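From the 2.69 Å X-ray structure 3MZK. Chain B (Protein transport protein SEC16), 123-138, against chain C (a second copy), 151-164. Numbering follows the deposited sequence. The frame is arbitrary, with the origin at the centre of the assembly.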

ATOM      1  N   LEU B 123     -18.716 -11.144  23.086  1.00 51.59           N
ATOM      2  CA  LEU B 123     -17.703 -11.013  24.127  1.00 43.92           C
ATOM      3  C   LEU B 123     -18.220 -10.215  25.310  1.00 57.88           C
ATOM      4  O   LEU B 123     -18.008 -10.587  26.462  1.00 74.72           O
ATOM      5  CB  LEU B 123     -16.448 -10.332  23.586  1.00 45.96           C
ATOM      6  CG  LEU B 123     -15.612 -11.104  22.568  1.00 53.06           C
ATOM      7  CD1 LEU B 123     -14.453 -10.262  22.077  1.00 64.66           C
ATOM      8  CD2 LEU B 123     -15.104 -12.396  23.171  1.00 57.32           C
ATOM      9  N   TYR B 124     -18.902  -9.113  25.024  1.00 71.16           N
ATOM     10  CA  TYR B 124     -19.282  -8.171  26.069  1.00 72.51           C
ATOM     11  C   TYR B 124     -20.584  -7.467  25.731  1.00 74.53           C
ATOM     12  O   TYR B 124     -20.677  -6.776  24.715  1.00 80.89           O
ATOM     13  CB  TYR B 124     -18.166  -7.145  26.253  1.00 70.33           C
ATOM     14  CG  TYR B 124     -18.365  -6.182  27.396  1.00 80.10           C
ATOM     15  CD1 TYR B 124     -18.129  -6.571  28.710  1.00 73.55           C
ATOM     16  CD2 TYR B 124     -18.758  -4.870  27.159  1.00 93.42           C
ATOM     17  CE1 TYR B 124     -18.296  -5.683  29.758  1.00 86.63           C
ATOM     18  CE2 TYR B 124     -18.928  -3.972  28.199  1.00 90.87           C
ATOM     19  CZ  TYR B 124     -18.697  -4.383  29.494  1.00 97.24           C
ATOM     20  OH  TYR B 124     -18.867  -3.488  30.525  1.00108.53           O
ATOM     21  N   ASN B 125     -21.589  -7.649  26.580  1.00 77.03           N
ATOM     22  CA  ASN B 125     -22.862  -6.966  26.400  1.00 73.39           C
ATOM     23  C   ASN B 125     -22.719  -5.486  26.697  1.00 72.31           C
ATOM     24  O   ASN B 125     -22.496  -5.096  27.840  1.00 72.73           O
ATOM     25  CB  ASN B 125     -23.932  -7.556  27.307  1.00 83.83           C
ATOM     26  CG  ASN B 125     -25.245  -6.811  27.203  1.00 96.10           C
ATOM     27  OD1 ASN B 125     -25.604  -6.328  26.131  1.00 94.68           O
ATOM     28  ND2 ASN B 125     -25.961  -6.697  28.319  1.00 96.12           N
ATOM     29  N   SER B 126     -22.851  -4.661  25.667  1.00 81.46           N
ATOM     30  CA  SER B 126     -22.634  -3.227  25.817  1.00 84.72           C
ATOM     31  C   SER B 126     -23.902  -2.488  26.233  1.00 81.11           C
ATOM     32  O   SER B 126     -23.866  -1.291  26.503  1.00 86.52           O
ATOM     33  CB  SER B 126     -22.070  -2.628  24.524  1.00 86.51           C
ATOM     34  OG  SER B 126     -22.988  -2.755  23.452  1.00 89.37           O
ATOM     35  N   ASP B 127     -25.014  -3.213  26.290  1.00 82.39           N
ATOM     36  CA  ASP B 127     -26.306  -2.618  26.617  1.00 91.88           C
ATOM     37  C   ASP B 127     -26.327  -1.985  28.009  1.00 94.03           C
ATOM     38  O   ASP B 127     -27.066  -1.029  28.256  1.00 95.23           O
ATOM     39  CB  ASP B 127     -27.424  -3.654  26.481  1.00104.32           C
ATOM     40  CG  ASP B 127     -27.536  -4.208  25.073  1.00113.40           C
ATOM     41  OD1 ASP B 127     -26.909  -3.632  24.154  1.00102.68           O
ATOM     42  OD2 ASP B 127     -28.254  -5.214  24.882  1.00120.79           O
ATOM     43  N   GLU B 128     -25.513  -2.521  28.910  1.00 93.00           N
ATOM     44  CA  GLU B 128     -25.372  -1.957  30.245  1.00 97.90           C
ATOM     45  C   GLU B 128     -24.935  -0.499  30.149  1.00 96.93           C
ATOM     46  O   GLU B 128     -25.401   0.354  30.907  1.00 97.29           O
ATOM     47  CB  GLU B 128     -24.344  -2.757  31.042  1.00122.51           C
ATOM     48  CG  GLU B 128     -24.573  -4.262  31.007  1.00139.66           C
ATOM     49  CD  GLU B 128     -23.392  -5.052  31.542  1.00144.46           C
ATOM     50  OE1 GLU B 128     -22.298  -4.467  31.692  1.00142.91           O
ATOM     51  OE2 GLU B 128     -23.561  -6.259  31.814  1.00145.62           O
ATOM     52  N   LEU B 129     -24.045  -0.224  29.197  1.00 80.80           N
ATOM     53  CA  LEU B 129     -23.480   1.110  29.006  1.00 71.99           C
ATOM     54  C   LEU B 129     -24.446   2.103  28.362  1.00 90.22           C
ATOM     55  O   LEU B 129     -24.362   3.303  28.614  1.00104.39           O
ATOM     56  CB  LEU B 129     -22.207   1.029  28.166  1.00 72.52           C
ATOM     57  CG  LEU B 129     -21.007   0.289  28.759  1.00 75.10           C
ATOM     58  CD1 LEU B 129     -19.998  -0.034  27.671  1.00 66.16           C
ATOM     59  CD2 LEU B 129     -20.361   1.101  29.873  1.00 72.23           C
ATOM     60  N   LEU B 130     -25.348   1.609  27.518  1.00 92.95           N
ATOM     61  CA  LEU B 130     -26.324   2.470  26.856  1.00 87.18           C
ATOM     62  C   LEU B 130     -27.210   3.169  27.876  1.00 97.79           C
ATOM     63  O   LEU B 130     -27.627   4.312  27.675  1.00102.00           O
ATOM     64  CB  LEU B 130     -27.187   1.668  25.884  1.00 83.64           C
ATOM     65  CG  LEU B 130     -26.451   1.003  24.721  1.00 86.90           C
ATOM     66  CD1 LEU B 130     -27.411   0.154  23.897  1.00 90.75           C
ATOM     67  CD2 LEU B 130     -25.756   2.045  23.856  1.00 72.51           C
ATOM     68  N   MET B 131     -27.499   2.470  28.969  1.00104.58           N
ATOM     69  CA  MET B 131     -28.267   3.043  30.065  1.00114.79           C
ATOM     70  C   MET B 131     -27.540   4.267  30.597  1.00 99.78           C
ATOM     71  O   MET B 131     -28.111   5.349  30.714  1.00 81.73           O
ATOM     72  CB  MET B 131     -28.429   2.018  31.188  1.00129.80           C
ATOM     73  CG  MET B 131     -29.129   0.733  30.772  1.00137.68           C
ATOM     74  SD  MET B 131     -30.838   1.023  30.287  1.00229.70           S
ATOM     75  CE  MET B 131     -31.393   2.039  31.653  1.00 90.06           C
ATOM     76  N   TYR B 132     -26.266   4.075  30.910  1.00101.94           N
ATOM     77  CA  TYR B 132     -25.420   5.135  31.436  1.00 91.48           C
ATOM     78  C   TYR B 132     -25.359   6.353  30.511  1.00 90.27           C
ATOM     79  O   TYR B 132     -25.372   7.491  30.973  1.00 97.01           O
ATOM     80  CB  TYR B 132     -24.017   4.584  31.701  1.00 71.42           C
ATOM     81  CG  TYR B 132     -22.952   5.630  31.916  1.00 82.37           C
ATOM     82  CD1 TYR B 132     -21.925   5.797  30.999  1.00 86.68           C
ATOM     83  CD2 TYR B 132     -22.971   6.452  33.034  1.00 96.83           C
ATOM     84  CE1 TYR B 132     -20.945   6.753  31.189  1.00 94.61           C
ATOM     85  CE2 TYR B 132     -21.997   7.412  33.233  1.00102.80           C
ATOM     86  CZ  TYR B 132     -20.985   7.557  32.307  1.00100.02           C
ATOM     87  OH  TYR B 132     -20.012   8.509  32.500  1.00 98.03           O
ATOM     88  N   LEU B 133     -25.303   6.109  29.206  1.00 72.54           N
ATOM     89  CA  LEU B 133     -25.162   7.192  28.238  1.00 74.85           C
ATOM     90  C   LEU B 133     -26.451   7.983  28.027  1.00 87.08           C
ATOM     91  O   LEU B 133     -26.417   9.131  27.579  1.00 82.93           O
ATOM     92  CB  LEU B 133     -24.639   6.659  26.905  1.00 57.52           C
ATOM     93  CG  LEU B 133     -23.175   6.231  26.948  1.00 72.02           C
ATOM     94  CD1 LEU B 133     -22.731   5.682  25.603  1.00 77.49           C
ATOM     95  CD2 LEU B 133     -22.299   7.403  27.368  1.00 78.15           C
ATOM     96  N   SER B 134     -27.583   7.365  28.350  1.00 85.43           N
ATOM     97  CA  SER B 134     -28.871   8.036  28.228  1.00 93.99           C
ATOM     98  C   SER B 134     -29.078   9.026  29.372  1.00103.16           C
ATOM     99  O   SER B 134     -29.741  10.048  29.201  1.00108.73           O
ATOM    100  CB  SER B 134     -30.019   7.019  28.170  1.00 98.97           C
ATOM    101  OG  SER B 134     -30.121   6.268  29.367  1.00 90.06           O
ATOM    102  N   GLN B 135     -28.504   8.721  30.532  1.00102.68           N
ATOM    103  CA  GLN B 135     -28.584   9.610  31.685  1.00 93.93           C
ATOM    104  C   GLN B 135     -28.131  11.011  31.299  1.00 99.76           C
ATOM    105  O   GLN B 135     -27.058  11.183  30.723  1.00113.35           O
ATOM    106  CB  GLN B 135     -27.725   9.083  32.833  1.00 94.40           C
ATOM    107  N   PRO B 136     -28.956  12.018  31.618  1.00 96.03           N
ATOM    108  CA  PRO B 136     -28.717  13.418  31.253  1.00 92.61           C
ATOM    109  C   PRO B 136     -27.301  13.860  31.597  1.00 95.32           C
ATOM    110  O   PRO B 136     -26.788  13.504  32.656  1.00 91.67           O
ATOM    111  CB  PRO B 136     -29.727  14.176  32.115  1.00 86.30           C
ATOM    112  CG  PRO B 136     -30.834  13.205  32.323  1.00 87.78           C
ATOM    113  CD  PRO B 136     -30.182  11.856  32.418  1.00 95.79           C
ATOM    114  N   PHE B 137     -26.678  14.628  30.710  1.00 95.54           N
ATOM    115  CA  PHE B 137     -25.314  15.074  30.950  1.00102.15           C
ATOM    116  C   PHE B 137     -25.162  16.589  30.846  1.00114.20           C
ATOM    117  O   PHE B 137     -25.724  17.218  29.950  1.00107.23           O
ATOM    118  CB  PHE B 137     -24.341  14.372  30.004  1.00 98.66           C
ATOM    119  CG  PHE B 137     -22.904  14.578  30.368  1.00115.89           C
ATOM    120  CD1 PHE B 137     -22.380  13.998  31.513  1.00132.08           C
ATOM    121  CD2 PHE B 137     -22.073  15.352  29.576  1.00119.22           C
ATOM    122  CE1 PHE B 137     -21.057  14.186  31.861  1.00135.60           C
ATOM    123  CE2 PHE B 137     -20.747  15.542  29.917  1.00123.90           C
ATOM    124  CZ  PHE B 137     -20.239  14.958  31.062  1.00129.53           C
ATOM    125  N   PRO B 138     -24.398  17.177  31.781  1.00130.70           N
ATOM    126  CA  PRO B 138     -24.105  18.613  31.816  1.00136.46           C
ATOM    127  C   PRO B 138     -23.397  19.088  30.551  1.00135.89           C
ATOM    128  O   PRO B 138     -22.296  18.630  30.248  1.00127.92           O
ATOM    129  CB  PRO B 138     -23.161  18.744  33.014  1.00140.74           C
ATOM    130  CG  PRO B 138     -23.497  17.590  33.886  1.00144.01           C
ATOM    131  CD  PRO B 138     -23.843  16.474  32.950  1.00138.41           C
TER
ATOM    132  N   ILE C 151     -13.226  13.917  34.609  1.00 82.60           N
ATOM    133  CA  ILE C 151     -13.459  12.491  34.800  1.00 76.80           C
ATOM    134  C   ILE C 151     -14.791  12.059  34.182  1.00 79.15           C
ATOM    135  O   ILE C 151     -14.847  11.066  33.458  1.00 71.09           O
ATOM    136  CB  ILE C 151     -13.368  12.089  36.297  1.00108.87           C
ATOM    137  CG1 ILE C 151     -12.502  10.837  36.456  1.00 95.86           C
ATOM    138  CG2 ILE C 151     -14.751  11.908  36.916  1.00112.60           C
ATOM    139  CD1 ILE C 151     -11.099  11.002  35.925  1.00 87.97           C
ATOM    140  N   ASN C 152     -15.853  12.815  34.446  1.00 84.50           N
ATOM    141  CA  ASN C 152     -17.164  12.506  33.888  1.00 91.76           C
ATOM    142  C   ASN C 152     -17.122  12.345  32.375  1.00 90.00           C
ATOM    143  O   ASN C 152     -17.354  11.257  31.855  1.00 79.57           O
ATOM    144  CB  ASN C 152     -18.190  13.572  34.272  1.00108.29           C
ATOM    145  CG  ASN C 152     -18.736  13.379  35.672  1.00123.57           C
ATOM    146  OD1 ASN C 152     -18.750  12.263  36.197  1.00120.11           O
ATOM    147  ND2 ASN C 152     -19.199  14.464  36.281  1.00131.86           N
ATOM    148  N   CYS C 153     -16.822  13.435  31.676  1.00 99.23           N
ATOM    149  CA  CYS C 153     -16.755  13.426  30.217  1.00 94.07           C
ATOM    150  C   CYS C 153     -15.802  12.346  29.722  1.00 83.17           C
ATOM    151  O   CYS C 153     -16.070  11.672  28.729  1.00 85.05           O
ATOM    152  CB  CYS C 153     -16.306  14.789  29.687  1.00 88.60           C
ATOM    153  SG  CYS C 153     -17.334  16.185  30.188  1.00190.03           S
ATOM    154  N   GLN C 154     -14.684  12.190  30.418  1.00 67.26           N
ATOM    155  CA  GLN C 154     -13.713  11.168  30.059  1.00 67.49           C
ATOM    156  C   GLN C 154     -14.348   9.776  30.078  1.00 65.17           C
ATOM    157  O   GLN C 154     -14.109   8.969  29.183  1.00 63.38           O
ATOM    158  CB  GLN C 154     -12.517  11.228  31.001  1.00 80.77           C
ATOM    159  CG  GLN C 154     -11.264  10.575  30.464  1.00 81.81           C
ATOM    160  CD  GLN C 154     -10.089  10.752  31.403  1.00 89.57           C
ATOM    161  OE1 GLN C 154     -10.215  11.371  32.459  1.00109.64           O
ATOM    162  NE2 GLN C 154      -8.941  10.211  31.024  1.00 76.71           N
ATOM    163  N   MET C 155     -15.166   9.502  31.090  1.00 69.38           N
ATOM    164  CA  MET C 155     -15.900   8.238  31.152  1.00 73.73           C
ATOM    165  C   MET C 155     -16.884   8.110  29.995  1.00 69.75           C
ATOM    166  O   MET C 155     -17.003   7.047  29.386  1.00 70.34           O
ATOM    167  CB  MET C 155     -16.640   8.090  32.486  1.00 77.38           C
ATOM    168  CG  MET C 155     -15.724   7.965  33.689  1.00 80.98           C
ATOM    169  SD  MET C 155     -16.616   7.654  35.220  1.00126.46           S
ATOM    170  CE  MET C 155     -17.823   8.979  35.194  1.00165.96           C
ATOM    171  N   ARG C 156     -17.589   9.195  29.697  1.00 61.44           N
ATOM    172  CA  ARG C 156     -18.548   9.196  28.600  1.00 77.24           C
ATOM    173  C   ARG C 156     -17.882   8.801  27.289  1.00 81.47           C
ATOM    174  O   ARG C 156     -18.397   7.965  26.545  1.00 84.37           O
ATOM    175  CB  ARG C 156     -19.218  10.566  28.461  1.00 73.26           C
ATOM    176  CG  ARG C 156     -20.168  10.901  29.597  1.00 91.88           C
ATOM    177  CD  ARG C 156     -20.940  12.177  29.318  1.00102.06           C
ATOM    178  NE  ARG C 156     -21.791  12.077  28.134  1.00107.79           N
ATOM    179  CZ  ARG C 156     -23.013  11.550  28.131  1.00103.39           C
ATOM    180  NH1 ARG C 156     -23.538  11.062  29.248  1.00 95.13           N
ATOM    181  NH2 ARG C 156     -23.710  11.507  27.002  1.00 98.41           N
ATOM    182  N   VAL C 157     -16.732   9.406  27.016  1.00 75.23           N
ATOM    183  CA  VAL C 157     -15.989   9.125  25.796  1.00 70.64           C
ATOM    184  C   VAL C 157     -15.614   7.655  25.701  1.00 67.39           C
ATOM    185  O   VAL C 157     -15.750   7.037  24.644  1.00 61.17           O
ATOM    186  CB  VAL C 157     -14.719   9.982  25.705  1.00 70.04           C
ATOM    187  CG1 VAL C 157     -13.879   9.552  24.517  1.00 72.07           C
ATOM    188  CG2 VAL C 157     -15.087  11.448  25.594  1.00 74.04           C
ATOM    189  N   LEU C 158     -15.144   7.094  26.810  1.00 71.01           N
ATOM    190  CA  LEU C 158     -14.786   5.682  26.830  1.00 73.18           C
ATOM    191  C   LEU C 158     -16.008   4.824  26.538  1.00 67.32           C
ATOM    192  O   LEU C 158     -15.970   3.954  25.669  1.00 75.88           O
ATOM    193  CB  LEU C 158     -14.158   5.288  28.168  1.00 72.58           C
ATOM    194  CG  LEU C 158     -13.791   3.806  28.301  1.00 72.66           C
ATOM    195  CD1 LEU C 158     -13.108   3.288  27.044  1.00 74.23           C
ATOM    196  CD2 LEU C 158     -12.911   3.585  29.511  1.00 76.91           C
ATOM    197  N   ALA C 159     -17.093   5.079  27.257  1.00 54.72           N
ATOM    198  CA  ALA C 159     -18.332   4.342  27.042  1.00 69.18           C
ATOM    199  C   ALA C 159     -18.814   4.474  25.597  1.00 68.66           C
ATOM    200  O   ALA C 159     -19.306   3.513  25.005  1.00 55.64           O
ATOM    201  CB  ALA C 159     -19.404   4.807  28.011  1.00 72.74           C
ATOM    202  N   PHE C 160     -18.670   5.670  25.034  1.00 65.32           N
ATOM    203  CA  PHE C 160     -19.043   5.900  23.646  1.00 65.66           C
ATOM    204  C   PHE C 160     -18.238   4.995  22.727  1.00 61.96           C
ATOM    205  O   PHE C 160     -18.785   4.406  21.795  1.00 60.09           O
ATOM    206  CB  PHE C 160     -18.822   7.363  23.255  1.00 67.41           C
ATOM    207  CG  PHE C 160     -20.020   8.235  23.464  1.00 72.90           C
ATOM    208  CD1 PHE C 160     -21.291   7.769  23.173  1.00 79.29           C
ATOM    209  CD2 PHE C 160     -19.879   9.523  23.952  1.00 70.78           C
ATOM    210  CE1 PHE C 160     -22.399   8.574  23.363  1.00 71.98           C
ATOM    211  CE2 PHE C 160     -20.982  10.328  24.147  1.00 62.11           C
ATOM    212  CZ  PHE C 160     -22.245   9.852  23.853  1.00 59.38           C
ATOM    213  N   LEU C 161     -16.938   4.897  22.990  1.00 48.97           N
ATOM    214  CA  LEU C 161     -16.053   4.067  22.179  1.00 57.62           C
ATOM    215  C   LEU C 161     -16.331   2.580  22.389  1.00 61.07           C
ATOM    216  O   LEU C 161     -16.261   1.785  21.451  1.00 60.10           O
ATOM    217  CB  LEU C 161     -14.593   4.385  22.487  1.00 53.39           C
ATOM    218  CG  LEU C 161     -14.146   5.780  22.055  1.00 51.52           C
ATOM    219  CD1 LEU C 161     -12.711   6.037  22.469  1.00 43.67           C
ATOM    220  CD2 LEU C 161     -14.304   5.942  20.556  1.00 51.88           C
ATOM    221  N   GLN C 162     -16.654   2.210  23.622  1.00 61.31           N
ATOM    222  CA  GLN C 162     -16.991   0.829  23.933  1.00 60.69           C
ATOM    223  C   GLN C 162     -18.266   0.392  23.223  1.00 63.84           C
ATOM    224  O   GLN C 162     -18.543  -0.801  23.107  1.00 73.95           O
ATOM    225  CB  GLN C 162     -17.152   0.643  25.438  1.00 59.89           C
ATOM    226  CG  GLN C 162     -15.859   0.724  26.221  1.00 57.06           C
ATOM    227  CD  GLN C 162     -16.041   0.270  27.654  1.00 59.79           C
ATOM    228  OE1 GLN C 162     -16.074   1.086  28.573  1.00 67.93           O
ATOM    229  NE2 GLN C 162     -16.171  -1.040  27.852  1.00 53.28           N
ATOM    230  N   THR C 163     -19.042   1.359  22.750  1.00 66.83           N
ATOM    231  CA  THR C 163     -20.283   1.059  22.041  1.00 74.35           C
ATOM    232  C   THR C 163     -20.148   1.310  20.542  1.00 71.12           C
ATOM    233  O   THR C 163     -21.112   1.154  19.789  1.00 58.23           O
ATOM    234  CB  THR C 163     -21.467   1.872  22.594  1.00 69.37           C
ATOM    235  OG1 THR C 163     -21.120   3.262  22.626  1.00 71.58           O
ATOM    236  CG2 THR C 163     -21.812   1.417  24.002  1.00 62.12           C
ATOM    237  N   GLY C 164     -18.946   1.698  20.122  1.00 64.83           N
ATOM    238  CA  GLY C 164     -18.646   1.902  18.716  1.00 73.81           C
ATOM    239  C   GLY C 164     -19.104   3.237  18.157  1.00 80.74           C
ATOM    240  O   GLY C 164     -19.184   3.412  16.940  1.00 92.89           O
TER
HETATM  241  O   HOH W   1     -18.888  -4.217  23.138  1.00 53.95           O

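Helix 127-134 of chain B packs against helix 151-162 of chain C, the axes 9.8 Å apart at closest approach and their directions 140° apart, so the chains run roughly antiparallel. CA pairs follow that register: Ser126(B) CA lies 6.2 Å from Thr163(C) CA, Leu129(B) CA 6.4 Å from Ala159(C) CA, and Leu133(B) CA 6.9 Å from Arg156(C) CA. Before the chain B helix, Asn125(B) OD1 caps Asp127(B) N at 3.2 Å; at the other end, Gln135(B) leaves helical geometry and the extended chain carries Phe137(B) to Asn152(C), Cys153(C) and Arg156(C) of the chain C helix. The chain C helix closes in a Schellman motif at Gly164(C), whose positive phi suits glycine.

No direct hydrogen bond joins the stretches among the atoms modelled; the 777 Å² buried between them is held largely by apolar and aromatic packing. Ala159(C), with its single methyl, sits amid three chain B side chains: its CB lies 3.9 Å from Leu133(B) CD2, 4.0 Å from Tyr132(B) CE1 and 4.3 Å from Leu129(B) CD2. Leu133(B) also places CD2 over the Phe160(C) ring, 4.2 Å from its centroid, while its CD1 reaches Phe160(C) CD1 at 3.5 Å. Toward the C-terminal end of the chain C helix, Leu129(B) CD1 meets Gln162(C) CB at 3.7 Å, and Thr163(C) turns its methyl to chain B, CG2 lying 4.0 Å from Leu130(B) CD2.

Arg156(C) buries the most surface. Its guanidinium stacks on Phe137(B), centres 4.4 Å apart and planes at 21°, with Leu133(B) CD2 over the opposite face; its CD sits 3.0 Å from the Phe137(B) ring centroid, directly over the face. The long side chain thus offers both aliphatic carbon and a flat cation to the ring. Cys153(C) SG meets the ring edge, 3.3 Å from Phe137(B) CZ. One water weakly links Tyr124(B) O and Gln162(C) O, at 3.5 and 3.4 Å from its oxygen.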